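Local atomic coordinates of beta-xylanase (PDB entry 6SGF), a protein that probably hydrolyses internal beta-1,4-xylosidic linkages in xylan, and holds xylan through the CBM86 module that forms this chain. Residues I68-N74 with I104-M110. Numbering follows the deposited sequence.
With XYP (beta-D-xylopyranose), chain H.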
ATOM      1  N   ILE B  68       0.418  19.725  -1.144  1.00 12.77           N
ATOM      2  CA  ILE B  68       1.651  19.115  -0.659  1.00 14.43           C
ATOM      3  C   ILE B  68       2.764  19.248  -1.697  1.00 16.20           C
ATOM      4  O   ILE B  68       2.530  19.352  -2.899  1.00 17.12           O
ATOM      5  CB  ILE B  68       1.492  17.617  -0.258  1.00 14.57           C
ATOM      6  CG1 ILE B  68       0.990  16.747  -1.428  1.00 13.96           C
ATOM      7  CG2 ILE B  68       0.596  17.492   0.915  1.00 20.68           C
ATOM      8  CD1 ILE B  68       0.880  15.298  -1.079  1.00 16.71           C
ATOM      9  N   SER B  69       3.994  19.191  -1.189  1.00 13.99           N
ATOM     10  CA  SER B  69       5.214  19.104  -1.966  1.00 12.94           C
ATOM     11  C   SER B  69       5.853  17.743  -1.734  1.00 15.10           C
ATOM     12  O   SER B  69       5.837  17.218  -0.616  1.00 19.12           O
ATOM     13  CB  SER B  69       6.156  20.243  -1.561  1.00 14.72           C
ATOM     14  OG  SER B  69       5.513  21.465  -1.924  1.00 16.86           O
ATOM     15  N   LEU B  70       6.362  17.153  -2.806  1.00 13.88           N
ATOM     16  CA  LEU B  70       6.903  15.812  -2.786  1.00 12.32           C
ATOM     17  C   LEU B  70       8.370  15.863  -3.195  1.00 14.60           C
ATOM     18  O   LEU B  70       8.748  16.608  -4.111  1.00 15.13           O
ATOM     19  CB  LEU B  70       6.110  14.900  -3.705  1.00 14.58           C
ATOM     20  CG  LEU B  70       4.614  14.843  -3.391  1.00 15.48           C
ATOM     21  CD1 LEU B  70       3.891  14.089  -4.523  1.00 23.54           C
ATOM     22  CD2 LEU B  70       4.296  14.236  -2.076  1.00 20.98           C
ATOM     23  N   LYS B  71       9.187  15.054  -2.537  1.00 12.53           N
ATOM     24  CA  LYS B  71      10.629  15.061  -2.739  1.00 13.87           C
ATOM     25  C   LYS B  71      11.181  13.652  -2.909  1.00 15.03           C
ATOM     26  O   LYS B  71      10.799  12.739  -2.180  1.00 13.41           O
ATOM     27  CB  LYS B  71      11.356  15.699  -1.545  1.00 17.20           C
ATOM     28  CG  LYS B  71      11.002  17.142  -1.297  1.00 13.78           C
ATOM     29  CD  LYS B  71      11.796  17.670  -0.080  1.00 17.98           C
ATOM     30  CE  LYS B  71      11.540  19.140   0.216  1.00 19.78           C
ATOM     31  NZ  LYS B  71      12.572  19.584   1.222  1.00 16.75           N
ATOM     32  N   VAL B  72      12.114  13.505  -3.841  1.00 15.62           N
ATOM     33  CA  VAL B  72      12.900  12.296  -4.030  1.00 15.94           C
ATOM     34  C   VAL B  72      14.351  12.678  -3.763  1.00 19.42           C
ATOM     35  O   VAL B  72      14.955  13.433  -4.528  1.00 16.09           O
ATOM     36  CB  VAL B  72      12.721  11.703  -5.423  1.00 16.50           C
ATOM     37  CG1 VAL B  72      13.514  10.410  -5.541  1.00 22.78           C
ATOM     38  CG2 VAL B  72      11.266  11.467  -5.686  1.00 24.33           C
ATOM     39  N   TYR B  73      14.920  12.141  -2.698  1.00 18.77           N
ATOM     40  CA  TYR B  73      16.289  12.479  -2.329  1.00 20.24           C
ATOM     41  C   TYR B  73      17.265  11.561  -3.055  1.00 25.06           C
ATOM     42  O   TYR B  73      16.934  10.412  -3.381  1.00 23.03           O
ATOM     43  CB  TYR B  73      16.497  12.313  -0.835  1.00 16.64           C
ATOM     44  CG  TYR B  73      15.754  13.251   0.069  1.00 17.13           C
ATOM     45  CD1 TYR B  73      14.396  13.092   0.325  1.00 17.87           C
ATOM     46  CD2 TYR B  73      16.434  14.272   0.717  1.00 21.70           C
ATOM     47  CE1 TYR B  73      13.734  13.922   1.203  1.00 16.78           C
ATOM     48  CE2 TYR B  73      15.800  15.095   1.599  1.00 21.42           C
ATOM     49  CZ  TYR B  73      14.456  14.942   1.830  1.00 22.24           C
ATOM     50  OH  TYR B  73      13.850  15.797   2.710  1.00 20.77           O
ATOM     51  N   ASN B  74      18.471  12.064  -3.309  1.00 20.84           N
ATOM     52  CA  ASN B  74      19.520  11.224  -3.885  1.00 22.65           C
ATOM     53  C   ASN B  74      20.847  11.510  -3.184  1.00 25.81           C
ATOM     54  O   ASN B  74      21.894  11.675  -3.807  1.00 24.33           O
ATOM     55  CB  ASN B  74      19.603  11.385  -5.407  1.00 23.05           C
ATOM     56  CG  ASN B  74      20.113  12.763  -5.871  1.00 24.51           C
ATOM     57  OD1 ASN B  74      19.873  13.798  -5.251  1.00 21.81           O
ATOM     58  ND2 ASN B  74      20.804  12.761  -7.013  1.00 27.43           N
ATOM     59  N   ILE B 104      18.647   6.683  -4.949  1.00 22.73           N
ATOM     60  CA  ILE B 104      17.544   7.231  -4.170  1.00 20.90           C
ATOM     61  C   ILE B 104      17.611   6.575  -2.807  1.00 25.55           C
ATOM     62  O   ILE B 104      17.469   5.357  -2.700  1.00 28.60           O
ATOM     63  CB  ILE B 104      16.183   6.970  -4.832  1.00 22.31           C
ATOM     64  CG1 ILE B 104      16.144   7.582  -6.225  1.00 30.04           C
ATOM     65  CG2 ILE B 104      15.051   7.498  -3.905  1.00 21.18           C
ATOM     66  CD1 ILE B 104      14.981   7.093  -7.067  1.00 30.86           C
ATOM     67  N   ASP B 105      17.800   7.376  -1.764  1.00 19.26           N
ATOM     68  CA  ASP B 105      17.878   6.854  -0.410  1.00 27.20           C
ATOM     69  C   ASP B 105      16.664   7.221   0.433  1.00 21.28           C
ATOM     70  O   ASP B 105      16.446   6.601   1.484  1.00 22.75           O
ATOM     71  CB  ASP B 105      19.141   7.374   0.303  1.00 30.90           C
ATOM     72  CG  ASP B 105      19.198   8.912   0.389  1.00 34.88           C
ATOM     73  OD1 ASP B 105      18.820   9.598  -0.581  1.00 28.01           O
ATOM     74  OD2 ASP B 105      19.650   9.443   1.423  1.00 38.14           O
ATOM     75  N   ALA B 106      15.854   8.180  -0.003  1.00 21.43           N
ATOM     76  CA  ALA B 106      14.758   8.668   0.826  1.00 19.26           C
ATOM     77  C   ALA B 106      13.748   9.414  -0.036  1.00 18.02           C
ATOM     78  O   ALA B 106      14.035   9.799  -1.170  1.00 14.22           O
ATOM     79  CB  ALA B 106      15.263   9.590   1.941  1.00 17.49           C
ATOM     80  N   VAL B 107      12.556   9.625   0.544  1.00 14.97           N
ATOM     81  CA  VAL B 107      11.506  10.468  -0.023  1.00 11.01           C
ATOM     82  C   VAL B 107      10.953  11.361   1.083  1.00 13.32           C
ATOM     83  O   VAL B 107      11.208  11.152   2.270  1.00 13.65           O
ATOM     84  CB  VAL B 107      10.377   9.637  -0.663  1.00 15.15           C
ATOM     85  CG1 VAL B 107      10.949   8.794  -1.821  1.00 18.41           C
ATOM     86  CG2 VAL B 107       9.679   8.787   0.371  1.00 15.42           C
ATOM     87  N   GLY B 108      10.218  12.400   0.682  1.00 11.72           N
ATOM     88  CA  GLY B 108       9.680  13.325   1.653  1.00 12.26           C
ATOM     89  C   GLY B 108       8.393  13.989   1.191  1.00 13.24           C
ATOM     90  O   GLY B 108       8.070  14.017  -0.005  1.00 12.59           O
ATOM     91  N   ILE B 109       7.665  14.516   2.175  1.00 13.72           N
ATOM     92  CA  ILE B 109       6.469  15.319   1.973  1.00 12.51           C
ATOM     93  C   ILE B 109       6.634  16.578   2.807  1.00 14.91           C
ATOM     94  O   ILE B 109       7.071  16.494   3.962  1.00 15.96           O
ATOM     95  CB  ILE B 109       5.179  14.586   2.378  1.00 13.26           C
ATOM     96  CG1 ILE B 109       4.973  13.355   1.494  1.00 22.26           C
ATOM     97  CG2 ILE B 109       3.997  15.596   2.329  1.00 13.89           C
ATOM     98  CD1 ILE B 109       3.705  12.523   1.906  1.00 20.24           C
ATOM     99  N   MET B 110       6.317  17.731   2.215  1.00 12.27           N
ATOM    100  CA  MET B 110       6.468  19.043   2.833  1.00 15.04           C
ATOM    101  C   MET B 110       5.265  19.918   2.470  1.00 18.84           C
ATOM    102  O   MET B 110       4.620  19.696   1.448  1.00 13.92           O
ATOM    103  CB  MET B 110       7.774  19.698   2.341  1.00 16.54           C
ATOM    104  CG  MET B 110       8.005  21.097   2.815  1.00 16.82           C
ATOM    105  SD  MET B 110       9.557  21.770   2.126  1.00 17.61           S
ATOM    106  CE  MET B 110       9.153  22.093   0.419  1.00 15.50           C
TER
HETATM  107  C1  XYP H   2      13.555  23.949   3.770  1.00 22.39           C
HETATM  108  C2  XYP H   2      13.044  22.854   2.832  1.00 23.43           C
HETATM  109  C3  XYP H   2      13.073  23.345   1.427  1.00 17.42           C
HETATM  110  C4  XYP H   2      12.437  24.709   1.277  1.00 17.59           C
HETATM  111  C5  XYP H   2      12.997  25.753   2.253  1.00 20.01           C
HETATM  112  O2  XYP H   2      13.814  21.671   3.061  1.00 22.04           O
HETATM  113  O3  XYP H   2      12.348  22.383   0.607  1.00 18.14           O
HETATM  114  O4  XYP H   2      12.674  25.122  -0.078  1.00 18.88           O
HETATM  115  O5  XYP H   2      12.786  25.216   3.598  1.00 20.90           O
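Lys71 and Met110 meet on the glycan-binding face of a beta-sandwich, where strands 68-73 and 104-110 pair antiparallel inside a five-stranded sheet. Backbone bonds run in both directions between Ser69 and Met110 and between Lys71 and Gly108. The Lys71 side chain rises from this ladder: CB lies beside the Gly108 backbone, 4.0 Å from its O, and the chain, extended beyond CG, carries CE to 3.8 Å from Met110 CE. NZ then donates to O3 of a xylose at 2.9 Å and, weakly, to O2; Asp78, by a salt bridge, and Gln40 also hold it, which probably steadies the ammonium. A chi1 of 175° sets Met110 CG opposite the backbone N, and the turn at chi3 (74°) brings SD and CE each to 3.2 Å from xylose O3, SD off one side of the ring plane. The Tyr73 ring turns an edge to the second strand, Gly108 N in its plane, and makes a cation-pi contact with Lys42 of strand 40-50. Replacing Tyr73 with serine would probably uncover the Ala106-Gly108 backbone and leave Lys42 without that partner. On the other face, toward the sandwich interior, Leu70 CD2 packs 3.7 Å from Ile109 CG1, and Val72 CG1 lies equally close to Ile104 CG2.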